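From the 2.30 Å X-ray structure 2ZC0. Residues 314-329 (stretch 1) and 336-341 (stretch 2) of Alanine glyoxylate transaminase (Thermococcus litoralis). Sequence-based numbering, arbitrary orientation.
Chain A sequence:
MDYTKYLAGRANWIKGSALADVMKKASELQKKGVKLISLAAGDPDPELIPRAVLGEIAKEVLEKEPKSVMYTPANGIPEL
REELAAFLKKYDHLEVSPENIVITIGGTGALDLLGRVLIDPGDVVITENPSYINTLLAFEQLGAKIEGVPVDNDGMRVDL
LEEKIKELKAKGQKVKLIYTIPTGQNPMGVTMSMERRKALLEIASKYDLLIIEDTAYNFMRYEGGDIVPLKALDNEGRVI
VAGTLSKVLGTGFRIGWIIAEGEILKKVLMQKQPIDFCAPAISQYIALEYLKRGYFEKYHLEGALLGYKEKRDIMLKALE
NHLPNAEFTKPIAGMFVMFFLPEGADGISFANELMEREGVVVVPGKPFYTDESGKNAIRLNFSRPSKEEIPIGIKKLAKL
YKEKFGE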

ATOM      1  N   ILE A 314      -9.861 -46.716  -9.258  1.00 47.70           N
ATOM      2  CA  ILE A 314     -11.061 -46.815 -10.083  1.00 47.74           C
ATOM      3  C   ILE A 314     -11.128 -45.713 -11.135  1.00 48.26           C
ATOM      4  O   ILE A 314     -11.455 -45.982 -12.291  1.00 49.79           O
ATOM      5  CB  ILE A 314     -12.354 -46.779  -9.211  1.00 48.35           C
ATOM      6  CG1 ILE A 314     -12.477 -48.066  -8.391  1.00 48.09           C
ATOM      7  CG2 ILE A 314     -13.587 -46.634 -10.085  1.00 47.24           C
ATOM      8  CD1 ILE A 314     -13.690 -48.100  -7.473  1.00 51.71           C
ATOM      9  N   MET A 315     -10.816 -44.473 -10.756  1.00 49.22           N
ATOM     10  CA  MET A 315     -10.864 -43.378 -11.728  1.00 48.56           C
ATOM     11  C   MET A 315      -9.768 -43.547 -12.768  1.00 48.88           C
ATOM     12  O   MET A 315      -9.970 -43.257 -13.944  1.00 46.71           O
ATOM     13  CB  MET A 315     -10.721 -42.011 -11.052  1.00 48.88           C
ATOM     14  CG  MET A 315     -10.720 -40.856 -12.066  1.00 48.93           C
ATOM     15  SD  MET A 315     -10.891 -39.194 -11.369  1.00 51.19           S
ATOM     16  CE  MET A 315     -12.625 -39.195 -10.958  1.00 47.30           C
ATOM     17  N   LEU A 316      -8.602 -44.013 -12.330  1.00 50.96           N
ATOM     18  CA  LEU A 316      -7.497 -44.239 -13.251  1.00 52.77           C
ATOM     19  C   LEU A 316      -7.816 -45.430 -14.153  1.00 53.76           C
ATOM     20  O   LEU A 316      -7.459 -45.424 -15.328  1.00 53.41           O
ATOM     21  CB  LEU A 316      -6.201 -44.497 -12.483  1.00 52.67           C
ATOM     22  CG  LEU A 316      -5.641 -43.284 -11.740  1.00 53.55           C
ATOM     23  CD1 LEU A 316      -4.308 -43.666 -11.119  1.00 51.99           C
ATOM     24  CD2 LEU A 316      -5.468 -42.110 -12.698  1.00 50.19           C
ATOM     25  N   LYS A 317      -8.492 -46.443 -13.602  1.00 54.38           N
ATOM     26  CA  LYS A 317      -8.875 -47.620 -14.387  1.00 55.90           C
ATOM     27  C   LYS A 317      -9.847 -47.200 -15.484  1.00 54.63           C
ATOM     28  O   LYS A 317      -9.691 -47.564 -16.644  1.00 54.29           O
ATOM     29  CB  LYS A 317      -9.587 -48.678 -13.529  1.00 57.42           C
ATOM     30  CG  LYS A 317      -8.703 -49.685 -12.806  1.00 62.16           C
ATOM     31  CD  LYS A 317      -9.531 -50.932 -12.434  1.00 62.96           C
ATOM     32  CE  LYS A 317      -9.134 -51.522 -11.081  1.00 64.59           C
ATOM     33  NZ  LYS A 317      -9.508 -50.635  -9.936  1.00 64.18           N
ATOM     34  N   ALA A 318     -10.863 -46.445 -15.090  1.00 53.46           N
ATOM     35  CA  ALA A 318     -11.872 -45.978 -16.020  1.00 53.66           C
ATOM     36  C   ALA A 318     -11.261 -45.108 -17.109  1.00 54.05           C
ATOM     37  O   ALA A 318     -11.587 -45.258 -18.280  1.00 52.85           O
ATOM     38  CB  ALA A 318     -12.946 -45.209 -15.271  1.00 51.69           C
ATOM     39  N   LEU A 319     -10.369 -44.204 -16.717  1.00 55.64           N
ATOM     40  CA  LEU A 319      -9.733 -43.305 -17.671  1.00 57.01           C
ATOM     41  C   LEU A 319      -8.873 -44.039 -18.688  1.00 59.13           C
ATOM     42  O   LEU A 319      -9.015 -43.833 -19.894  1.00 58.97           O
ATOM     43  CB  LEU A 319      -8.881 -42.262 -16.935  1.00 55.61           C
ATOM     44  CG  LEU A 319      -9.609 -41.035 -16.366  1.00 53.77           C
ATOM     45  CD1 LEU A 319      -8.702 -40.299 -15.405  1.00 51.15           C
ATOM     46  CD2 LEU A 319     -10.048 -40.120 -17.503  1.00 49.91           C
ATOM     47  N   GLU A 320      -7.986 -44.899 -18.198  1.00 61.40           N
ATOM     48  CA  GLU A 320      -7.090 -45.653 -19.066  1.00 63.66           C
ATOM     49  C   GLU A 320      -7.867 -46.615 -19.966  1.00 63.87           C
ATOM     50  O   GLU A 320      -7.418 -46.959 -21.060  1.00 62.98           O
ATOM     51  CB  GLU A 320      -6.070 -46.415 -18.215  1.00 64.85           C
ATOM     52  CG  GLU A 320      -4.649 -46.352 -18.754  1.00 67.93           C
ATOM     53  CD  GLU A 320      -3.616 -46.105 -17.658  1.00 70.97           C
ATOM     54  OE1 GLU A 320      -3.711 -46.756 -16.589  1.00 71.81           O
ATOM     55  OE2 GLU A 320      -2.707 -45.268 -17.869  1.00 70.93           O
ATOM     56  N   ASN A 321      -9.044 -47.025 -19.500  1.00 63.66           N
ATOM     57  CA  ASN A 321      -9.905 -47.938 -20.242  1.00 63.85           C
ATOM     58  C   ASN A 321     -10.739 -47.242 -21.321  1.00 63.62           C
ATOM     59  O   ASN A 321     -10.929 -47.787 -22.408  1.00 63.20           O
ATOM     60  CB  ASN A 321     -10.833 -48.675 -19.270  1.00 65.15           C
ATOM     61  CG  ASN A 321     -11.851 -49.547 -19.977  1.00 68.64           C
ATOM     62  OD1 ASN A 321     -11.724 -49.825 -21.173  1.00 70.21           O
ATOM     63  ND2 ASN A 321     -12.874 -49.991 -19.237  1.00 69.90           N
ATOM     64  N   HIS A 322     -11.225 -46.038 -21.029  1.00 63.09           N
ATOM     65  CA  HIS A 322     -12.053 -45.308 -21.982  1.00 62.69           C
ATOM     66  C   HIS A 322     -11.358 -44.151 -22.704  1.00 61.78           C
ATOM     67  O   HIS A 322     -11.841 -43.698 -23.742  1.00 62.02           O
ATOM     68  CB  HIS A 322     -13.328 -44.816 -21.294  1.00 64.92           C
ATOM     69  CG  HIS A 322     -14.126 -45.913 -20.657  1.00 67.50           C
ATOM     70  ND1 HIS A 322     -15.497 -46.008 -20.781  1.00 69.75           N
ATOM     71  CD2 HIS A 322     -13.745 -46.961 -19.890  1.00 68.86           C
ATOM     72  CE1 HIS A 322     -15.923 -47.069 -20.118  1.00 70.44           C
ATOM     73  NE2 HIS A 322     -14.880 -47.665 -19.568  1.00 70.09           N
ATOM     74  N   LEU A 323     -10.246 -43.661 -22.156  1.00 59.60           N
ATOM     75  CA  LEU A 323      -9.481 -42.587 -22.799  1.00 58.30           C
ATOM     76  C   LEU A 323      -7.986 -42.924 -22.842  1.00 58.30           C
ATOM     77  O   LEU A 323      -7.149 -42.102 -22.469  1.00 57.88           O
ATOM     78  CB  LEU A 323      -9.654 -41.248 -22.072  1.00 58.18           C
ATOM     79  CG  LEU A 323     -10.939 -40.426 -22.205  1.00 57.12           C
ATOM     80  CD1 LEU A 323     -11.424 -40.427 -23.652  1.00 54.46           C
ATOM     81  CD2 LEU A 323     -11.988 -41.001 -21.281  1.00 57.65           C
ATOM     82  N   PRO A 324      -7.632 -44.133 -23.318  1.00 57.38           N
ATOM     83  CA  PRO A 324      -6.229 -44.559 -23.396  1.00 57.80           C
ATOM     84  C   PRO A 324      -5.288 -43.691 -24.228  1.00 56.89           C
ATOM     85  O   PRO A 324      -4.068 -43.789 -24.082  1.00 56.87           O
ATOM     86  CB  PRO A 324      -6.332 -45.981 -23.946  1.00 59.41           C
ATOM     87  CG  PRO A 324      -7.562 -45.917 -24.796  1.00 59.00           C
ATOM     88  CD  PRO A 324      -8.515 -45.154 -23.909  1.00 58.31           C
ATOM     89  N   ASN A 325      -5.840 -42.850 -25.096  1.00 55.68           N
ATOM     90  CA  ASN A 325      -5.001 -41.993 -25.926  1.00 55.15           C
ATOM     91  C   ASN A 325      -4.856 -40.575 -25.378  1.00 54.35           C
ATOM     92  O   ASN A 325      -4.200 -39.734 -25.995  1.00 53.56           O
ATOM     93  CB  ASN A 325      -5.541 -41.926 -27.360  1.00 57.17           C
ATOM     94  CG  ASN A 325      -5.578 -43.286 -28.040  1.00 58.12           C
ATOM     95  OD1 ASN A 325      -4.664 -44.099 -27.889  1.00 58.92           O
ATOM     96  ND2 ASN A 325      -6.635 -43.532 -28.806  1.00 60.86           N
ATOM     97  N   ALA A 326      -5.470 -40.304 -24.228  1.00 53.68           N
ATOM     98  CA  ALA A 326      -5.387 -38.969 -23.626  1.00 52.06           C
ATOM     99  C   ALA A 326      -4.357 -38.961 -22.504  1.00 51.36           C
ATOM    100  O   ALA A 326      -4.198 -39.960 -21.796  1.00 51.49           O
ATOM    101  CB  ALA A 326      -6.748 -38.549 -23.098  1.00 52.04           C
ATOM    102  N   GLU A 327      -3.644 -37.850 -22.338  1.00 50.08           N
ATOM    103  CA  GLU A 327      -2.647 -37.793 -21.281  1.00 51.43           C
ATOM    104  C   GLU A 327      -3.283 -37.218 -20.004  1.00 51.02           C
ATOM    105  O   GLU A 327      -4.076 -36.269 -20.035  1.00 52.21           O
ATOM    106  CB  GLU A 327      -1.407 -36.974 -21.732  1.00 50.63           C
ATOM    107  CG  GLU A 327      -0.019 -37.713 -21.682  1.00 45.72           C
ATOM    108  CD  GLU A 327       0.259 -38.644 -22.889  1.00 45.02           C
ATOM    109  OE1 GLU A 327      -0.243 -38.332 -23.990  1.00 46.24           O
ATOM    110  OE2 GLU A 327       0.999 -39.673 -22.732  1.00 29.48           O
ATOM    111  N   PHE A 328      -2.971 -37.852 -18.884  1.00 51.17           N
ATOM    112  CA  PHE A 328      -3.482 -37.428 -17.589  1.00 50.10           C
ATOM    113  C   PHE A 328      -2.577 -37.933 -16.478  1.00 50.61           C
ATOM    114  O   PHE A 328      -1.939 -38.979 -16.596  1.00 52.32           O
ATOM    115  CB  PHE A 328      -4.919 -37.914 -17.394  1.00 50.14           C
ATOM    116  CG  PHE A 328      -5.129 -39.369 -17.714  1.00 51.32           C
ATOM    117  CD1 PHE A 328      -4.895 -40.354 -16.753  1.00 51.10           C
ATOM    118  CD2 PHE A 328      -5.594 -39.753 -18.973  1.00 50.21           C
ATOM    119  CE1 PHE A 328      -5.123 -41.695 -17.039  1.00 50.43           C
ATOM    120  CE2 PHE A 328      -5.824 -41.091 -19.266  1.00 50.69           C
ATOM    121  CZ  PHE A 328      -5.588 -42.063 -18.296  1.00 50.07           C
ATOM    122  N   THR A 329      -2.511 -37.163 -15.403  1.00 49.63           N
ATOM    123  CA  THR A 329      -1.656 -37.489 -14.279  1.00 47.43           C
ATOM    124  C   THR A 329      -2.068 -38.742 -13.518  1.00 48.98           C
ATOM    125  O   THR A 329      -3.247 -39.100 -13.468  1.00 47.82           O
ATOM    126  CB  THR A 329      -1.577 -36.289 -13.276  1.00 46.01           C
ATOM    127  OG1 THR A 329      -2.867 -36.044 -12.699  1.00 40.82           O
ATOM    128  CG2 THR A 329      -1.107 -35.031 -13.995  1.00 43.45           C
TER
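Stretch 2 336-341: FVMFFL

Stretch 2 is an extended strand from Phe336 to Phe340, and it meets stretch 1 in two ways. It packs beside the helix that ends at His322, the two axes approaching to 10.6 Å and running nearly parallel at 16°, and it pairs with the returning segment Glu327-Thr329, which runs the opposite way. The chain reverses through a type I turn from Leu323 to Ala326, closed by Ala326 N donating to Leu323 O at 3.0 Å; Leu323 N has already been satisfied by Leu319 O at 2.6 Å, the last rung of the helix.

Pairing centres on Phe328 and Phe339, a single bridge with CA atoms 4.5 Å apart. Phe340 N donates to Glu327 O at 3.2 Å, with a rather bent angle of 137°, while Thr329 N donates to Met338 O at 3.2 Å and a straighter 160°. Met338 O also receives a CA-H...O contact from Phe328 CA at 3.3 Å. Met338 N is satisfied by a side chain: it donates to Thr329 OG1 at 3.0 Å and 168°. Threonine suits this place because its short side chain, with chi1 in p, brings a hydroxyl within reach of the backbone amide; OG1 is also hydrogen-bonded elsewhere in the structure.

The helix contributes no hydrogen bonds across the interface, only apolar surface. Beta-branched Val337 is compact enough to sit among several neighbours, its CG2 lying 4.1 Å from Met315 SD and its CG1 4.1 Å from Leu319 CD1. The broad ring of Phe339 reaches further: CD1 lies 3.9 Å from Leu319 CD2 and 4.1 Å from Phe328 CD2, and CE1 lies 4.0 Å from Leu323 CG. Ala326, with only a methyl group, lets that ring come close, CB to Phe339 CE1 being 3.7 Å.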

ATOM      1  N   PHE A 336      -7.092 -35.276  -6.587  1.00 37.09           N
ATOM      2  CA  PHE A 336      -7.376 -34.754  -7.906  1.00 38.96           C
ATOM      3  C   PHE A 336      -6.568 -35.485  -8.958  1.00 40.73           C
ATOM      4  O   PHE A 336      -5.574 -36.149  -8.655  1.00 40.66           O
ATOM      5  CB  PHE A 336      -7.042 -33.263  -7.987  1.00 38.86           C
ATOM      6  CG  PHE A 336      -7.841 -32.404  -7.046  1.00 39.71           C
ATOM      7  CD1 PHE A 336      -7.238 -31.823  -5.932  1.00 37.92           C
ATOM      8  CD2 PHE A 336      -9.193 -32.163  -7.281  1.00 37.03           C
ATOM      9  CE1 PHE A 336      -7.962 -31.013  -5.069  1.00 36.32           C
ATOM     10  CE2 PHE A 336      -9.927 -31.354  -6.424  1.00 39.53           C
ATOM     11  CZ  PHE A 336      -9.314 -30.774  -5.314  1.00 36.38           C
ATOM     12  N   VAL A 337      -7.026 -35.356 -10.197  1.00 40.57           N
ATOM     13  CA  VAL A 337      -6.371 -35.928 -11.359  1.00 39.41           C
ATOM     14  C   VAL A 337      -6.530 -34.839 -12.403  1.00 40.10           C
ATOM     15  O   VAL A 337      -7.624 -34.302 -12.571  1.00 38.68           O
ATOM     16  CB  VAL A 337      -7.083 -37.207 -11.866  1.00 39.94           C
ATOM     17  CG1 VAL A 337      -6.504 -37.627 -13.227  1.00 37.32           C
ATOM     18  CG2 VAL A 337      -6.920 -38.334 -10.851  1.00 39.49           C
ATOM     19  N   MET A 338      -5.446 -34.470 -13.072  1.00 40.59           N
ATOM     20  CA  MET A 338      -5.555 -33.458 -14.109  1.00 42.96           C
ATOM     21  C   MET A 338      -5.621 -34.173 -15.443  1.00 44.96           C
ATOM     22  O   MET A 338      -4.687 -34.874 -15.835  1.00 45.80           O
ATOM     23  CB  MET A 338      -4.359 -32.504 -14.125  1.00 41.71           C
ATOM     24  CG  MET A 338      -4.544 -31.336 -15.092  1.00 40.37           C
ATOM     25  SD  MET A 338      -5.762 -30.096 -14.462  1.00 38.79           S
ATOM     26  CE  MET A 338      -4.654 -28.851 -13.877  1.00 36.91           C
ATOM     27  N   PHE A 339      -6.747 -33.988 -16.118  1.00 46.98           N
ATOM     28  CA  PHE A 339      -7.012 -34.566 -17.427  1.00 46.83           C
ATOM     29  C   PHE A 339      -6.714 -33.496 -18.468  1.00 47.17           C
ATOM     30  O   PHE A 339      -6.982 -32.316 -18.248  1.00 47.33           O
ATOM     31  CB  PHE A 339      -8.483 -34.959 -17.525  1.00 47.83           C
ATOM     32  CG  PHE A 339      -8.861 -35.573 -18.840  1.00 48.25           C
ATOM     33  CD1 PHE A 339      -8.589 -36.916 -19.099  1.00 47.02           C
ATOM     34  CD2 PHE A 339      -9.495 -34.814 -19.819  1.00 47.36           C
ATOM     35  CE1 PHE A 339      -8.946 -37.490 -20.310  1.00 47.60           C
ATOM     36  CE2 PHE A 339      -9.855 -35.382 -21.039  1.00 48.17           C
ATOM     37  CZ  PHE A 339      -9.580 -36.725 -21.282  1.00 46.11           C
ATOM     38  N   PHE A 340      -6.171 -33.905 -19.604  1.00 47.91           N
ATOM     39  CA  PHE A 340      -5.846 -32.957 -20.653  1.00 48.13           C
ATOM     40  C   PHE A 340      -6.586 -33.259 -21.946  1.00 49.85           C
ATOM     41  O   PHE A 340      -6.621 -34.405 -22.398  1.00 49.69           O
ATOM     42  CB  PHE A 340      -4.341 -32.970 -20.916  1.00 45.52           C
ATOM     43  CG  PHE A 340      -3.525 -32.403 -19.793  1.00 43.89           C
ATOM     44  CD1 PHE A 340      -3.222 -31.045 -19.752  1.00 40.31           C
ATOM     45  CD2 PHE A 340      -3.057 -33.225 -18.770  1.00 42.09           C
ATOM     46  CE1 PHE A 340      -2.467 -30.517 -18.716  1.00 38.31           C
ATOM     47  CE2 PHE A 340      -2.298 -32.701 -17.727  1.00 39.10           C
ATOM     48  CZ  PHE A 340      -2.003 -31.346 -17.703  1.00 36.95           C
ATOM     49  N   LEU A 341      -7.193 -32.225 -22.517  1.00 50.12           N
ATOM     50  CA  LEU A 341      -7.894 -32.337 -23.785  1.00 51.01           C
ATOM     51  C   LEU A 341      -6.780 -32.177 -24.816  1.00 53.22           C
ATOM     52  O   LEU A 341      -5.629 -31.932 -24.446  1.00 52.15           O
ATOM     53  CB  LEU A 341      -8.909 -31.194 -23.929  1.00 49.95           C
ATOM     54  CG  LEU A 341     -10.359 -31.385 -23.464  1.00 49.80           C
ATOM     55  CD1 LEU A 341     -10.431 -32.161 -22.168  1.00 51.42           C
ATOM     56  CD2 LEU A 341     -11.007 -30.021 -23.312  1.00 51.76           C
TER